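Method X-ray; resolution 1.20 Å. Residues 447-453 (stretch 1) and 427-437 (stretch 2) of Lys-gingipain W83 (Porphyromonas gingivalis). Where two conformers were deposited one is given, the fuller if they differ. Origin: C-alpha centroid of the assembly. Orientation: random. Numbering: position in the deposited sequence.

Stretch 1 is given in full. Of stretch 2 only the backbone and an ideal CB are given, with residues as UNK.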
# COMPACT_ATOMS: atom_id res chain seq x y z
N ILE A 447 5.03 -5.29 -20.46
CA ILE A 447 5.19 -6.73 -20.20
C ILE A 447 5.47 -7.40 -21.53
O ILE A 447 4.60 -7.48 -22.40
CB ILE A 447 3.94 -7.28 -19.52
CG1 ILE A 447 3.63 -6.54 -18.21
CG2 ILE A 447 4.07 -8.83 -19.30
CD1 ILE A 447 2.30 -7.01 -17.58
N LYS A 448 6.72 -7.78 -21.74
CA LYS A 448 7.18 -8.28 -23.04
C LYS A 448 8.04 -9.52 -22.84
O LYS A 448 8.23 -9.96 -21.69
CB LYS A 448 7.98 -7.17 -23.77
CG LYS A 448 7.15 -5.95 -24.15
CD LYS A 448 6.10 -6.27 -25.27
CE LYS A 448 5.17 -5.10 -25.52
NZ LYS A 448 4.31 -5.36 -26.71
N GLN A 449 8.49 -10.10 -23.95
CA GLN A 449 9.36 -11.27 -23.88
C GLN A 449 10.46 -11.11 -24.89
O GLN A 449 10.33 -10.40 -25.89
CB GLN A 449 8.58 -12.59 -24.13
CG GLN A 449 7.60 -12.96 -23.03
CD GLN A 449 6.99 -14.32 -23.26
OE1 GLN A 449 6.55 -14.66 -24.37
NE2 GLN A 449 6.93 -15.12 -22.21
N ILE A 450 11.62 -11.72 -24.56
CA ILE A 450 12.75 -11.80 -25.50
C ILE A 450 13.16 -13.27 -25.63
O ILE A 450 13.38 -13.93 -24.61
CB ILE A 450 13.96 -10.93 -25.09
CG1 ILE A 450 13.56 -9.45 -24.94
CG2 ILE A 450 15.14 -11.12 -26.10
CD1 ILE A 450 14.75 -8.57 -24.47
N GLN A 451 13.24 -13.76 -26.88
CA GLN A 451 13.60 -15.15 -27.14
C GLN A 451 15.11 -15.35 -27.17
O GLN A 451 15.82 -14.62 -27.86
CB GLN A 451 12.95 -15.64 -28.46
CG GLN A 451 13.32 -17.08 -28.84
CD GLN A 451 12.98 -18.12 -27.79
OE1 GLN A 451 12.09 -17.95 -26.95
NE2 GLN A 451 13.69 -19.24 -27.82
N VAL A 452 15.58 -16.36 -26.40
CA VAL A 452 16.98 -16.76 -26.32
C VAL A 452 17.10 -18.16 -26.95
O VAL A 452 16.39 -19.08 -26.53
CB VAL A 452 17.49 -16.74 -24.85
CG1 VAL A 452 18.88 -17.36 -24.74
CG2 VAL A 452 17.51 -15.31 -24.30
N GLY A 453 17.97 -18.30 -27.95
CA GLY A 453 18.18 -19.57 -28.64
C GLY A 453 17.09 -19.93 -29.62
O GLY A 453 16.21 -19.12 -29.91
N UNK A 427 22.48 -15.77 -14.13
CA UNK A 427 22.76 -15.54 -15.54
C UNK A 427 21.90 -16.44 -16.41
O UNK A 427 21.37 -17.46 -15.97
CB UNK A 427 24.24 -15.77 -15.84
N UNK A 428 21.70 -16.00 -17.68
CA UNK A 428 20.96 -16.80 -18.66
C UNK A 428 21.91 -17.83 -19.26
O UNK A 428 22.91 -17.48 -19.88
CB UNK A 428 20.35 -15.92 -19.75
N UNK A 429 21.61 -19.09 -19.02
CA UNK A 429 22.48 -20.18 -19.51
C UNK A 429 21.71 -21.17 -20.36
O UNK A 429 22.30 -22.18 -20.80
CB UNK A 429 23.13 -20.91 -18.34
N UNK A 430 20.39 -20.95 -20.53
CA UNK A 430 19.52 -21.88 -21.24
C UNK A 430 18.64 -21.14 -22.23
O UNK A 430 18.24 -19.98 -21.98
CB UNK A 430 18.66 -22.67 -20.25
N UNK A 431 18.27 -21.82 -23.32
CA UNK A 431 17.36 -21.23 -24.29
C UNK A 431 15.95 -21.14 -23.71
O UNK A 431 15.61 -21.87 -22.79
CB UNK A 431 17.36 -22.04 -25.59
N UNK A 432 15.18 -20.16 -24.16
CA UNK A 432 13.82 -20.00 -23.69
C UNK A 432 13.28 -18.62 -23.99
O UNK A 432 14.00 -17.79 -24.55
CB UNK A 432 13.74 -20.28 -22.19
N UNK A 433 12.01 -18.42 -23.63
CA UNK A 433 11.34 -17.13 -23.79
C UNK A 433 11.42 -16.40 -22.45
O UNK A 433 10.77 -16.83 -21.50
CB UNK A 433 9.89 -17.30 -24.24
N UNK A 434 12.25 -15.34 -22.37
CA UNK A 434 12.40 -14.62 -21.10
C UNK A 434 11.47 -13.44 -20.99
O UNK A 434 11.31 -12.71 -21.95
CB UNK A 434 13.84 -14.14 -20.93
N UNK A 435 10.87 -13.28 -19.82
CA UNK A 435 9.96 -12.16 -19.59
C UNK A 435 10.77 -10.91 -19.23
O UNK A 435 11.71 -11.00 -18.46
CB UNK A 435 8.96 -12.49 -18.48
N UNK A 436 10.33 -9.79 -19.75
CA UNK A 436 10.92 -8.49 -19.46
C UNK A 436 9.79 -7.61 -19.05
O UNK A 436 8.86 -7.40 -19.81
CB UNK A 436 11.69 -7.91 -20.65
N UNK A 437 9.85 -7.07 -17.83
CA UNK A 437 8.80 -6.21 -17.26
C UNK A 437 9.42 -4.90 -16.90
O UNK A 437 10.50 -4.87 -16.28
CB UNK A 437 8.13 -6.85 -16.04

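Residues 432–437 form a strand antiparallel to 447–452, so side chains alternate between two faces: 433, 435 and 437 share one with Ile-447, Gln-449 and Gln-451, while 434 and 436 share the other with Lys-448, Ile-450 and Val-452.

Position 427 has nothing of stretch 1 near its CB, so it is unconstrained from here; it is Gln-427. At 428 the CB points toward stretch 1, 5.4 Å from CG1 of Val-452. An aliphatic chain would extend that methyl's apolar surroundings, and Ile-428 does so, its CG2 lying 4.0 Å from Val-452 CG1. Positions 429 and 430 point away, leaving many residues possible; they are Thr-429 and Glu-430.

At 431 the CB is directed sideways, 3.3 Å from Val-452 O and near Gly-453, which favours a compact, probably polar residue. Asn-431 fits, its OD1 3.3 Å from Gly-453 CA.

Position 432 has phi/psi of 163/178, where a CB would be jammed against the preceding carbonyl oxygen. Glycine is called for, and Gly-432 pairs with Val-452 through two backbone hydrogen bonds: its N donates to Val-452 O (2.9 Å) and its O accepts from Val-452 N (2.8 Å).

The CB at 433 lies between two glutamine ends, 3.5 Å from Gln-451 OE1 and 4.2 Å from Gln-449 NE2. Short polar residues such as Asn, Ser or Thr would suit. In Asn-433, ND2 comes within 2.8 Å of Gln-449 OE1, but the angle is too poor for a hydrogen bond.

Position 434 faces Val-452, whose CG2 is 5.1 Å from the CB. A large apolar or aromatic residue could cover it. Tyr-434 places CD1 3.6 Å from Val-452 CG2, and its ring reaches far enough for OH to donate to Glu-430 O (2.7 Å), bracing the preceding loop.

At 435 the CB stands 4.8 Å from Gln-449 CG, and the amide end of that glutamine offers both a donor and an acceptor. Asp, Asn or Ser could answer it. Asp-435 accepts a hydrogen bond at OD2 from Gln-449 NE2 (2.8 Å); a water also donates to OD2 (2.7 Å) and to Lys-448 O (2.8 Å), tying the side chain to the opposing backbone.

Position 436 looks onto Ile-450, with CG1 4.9 Å from the CB, and its extended backbone (-128/120) suits beta-branched residues: Val, Ile or perhaps Thr. Val-436 packs CG2 3.9 Å from Ile-450 CD1.

At 437 the CB is 5.0 Å from Ile-447 CG1, so an aliphatic residue again suits. Val-437 makes a looser contact, CG2 to Ile-447 CG2 at 4.4 Å.

Stretch 2 427-437: QITENGNYDVV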
# COMPACT_ATOMS: atom_id res chain seq x y z
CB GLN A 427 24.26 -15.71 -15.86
CG GLN A 427 25.13 -14.68 -15.13
CD GLN A 427 26.55 -14.71 -15.61
OE1 GLN A 427 26.92 -15.48 -16.53
NE2 GLN A 427 27.34 -13.85 -15.03
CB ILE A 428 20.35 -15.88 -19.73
CG1 ILE A 428 19.28 -14.98 -19.07
CG2 ILE A 428 19.74 -16.68 -20.89
CD1 ILE A 428 18.62 -13.96 -20.03
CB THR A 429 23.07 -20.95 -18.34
OG1 THR A 429 21.99 -21.63 -17.69
CG2 THR A 429 23.80 -20.06 -17.37
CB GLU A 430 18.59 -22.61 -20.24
CG GLU A 430 19.23 -23.34 -19.08
CD GLU A 430 20.22 -24.42 -19.47
OE1 GLU A 430 19.94 -25.17 -20.43
OE2 GLU A 430 21.29 -24.52 -18.81
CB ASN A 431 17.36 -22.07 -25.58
CG ASN A 431 18.68 -22.07 -26.30
OD1 ASN A 431 19.53 -21.18 -26.11
ND2 ASN A 431 18.88 -23.07 -27.15
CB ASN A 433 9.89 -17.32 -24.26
CG ASN A 433 9.43 -16.25 -25.22
OD1 ASN A 433 10.15 -15.30 -25.54
ND2 ASN A 433 8.22 -16.39 -25.74
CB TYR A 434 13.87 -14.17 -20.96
CG TYR A 434 14.77 -15.37 -20.70
CD1 TYR A 434 15.15 -16.23 -21.73
CD2 TYR A 434 15.19 -15.68 -19.41
CE1 TYR A 434 15.93 -17.36 -21.49
CE2 TYR A 434 15.98 -16.80 -19.16
CZ TYR A 434 16.30 -17.66 -20.19
OH TYR A 434 17.05 -18.78 -19.91
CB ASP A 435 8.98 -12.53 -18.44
CG ASP A 435 8.17 -13.77 -18.80
OD1 ASP A 435 8.32 -14.82 -18.11
OD2 ASP A 435 7.44 -13.73 -19.81
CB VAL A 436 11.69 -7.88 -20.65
CG1 VAL A 436 12.31 -6.54 -20.27
CG2 VAL A 436 12.75 -8.85 -21.17
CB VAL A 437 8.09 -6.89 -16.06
CG1 VAL A 437 7.09 -5.93 -15.39
CG2 VAL A 437 7.37 -8.16 -16.52
O HOH W 1 6.23 -11.35 -20.33
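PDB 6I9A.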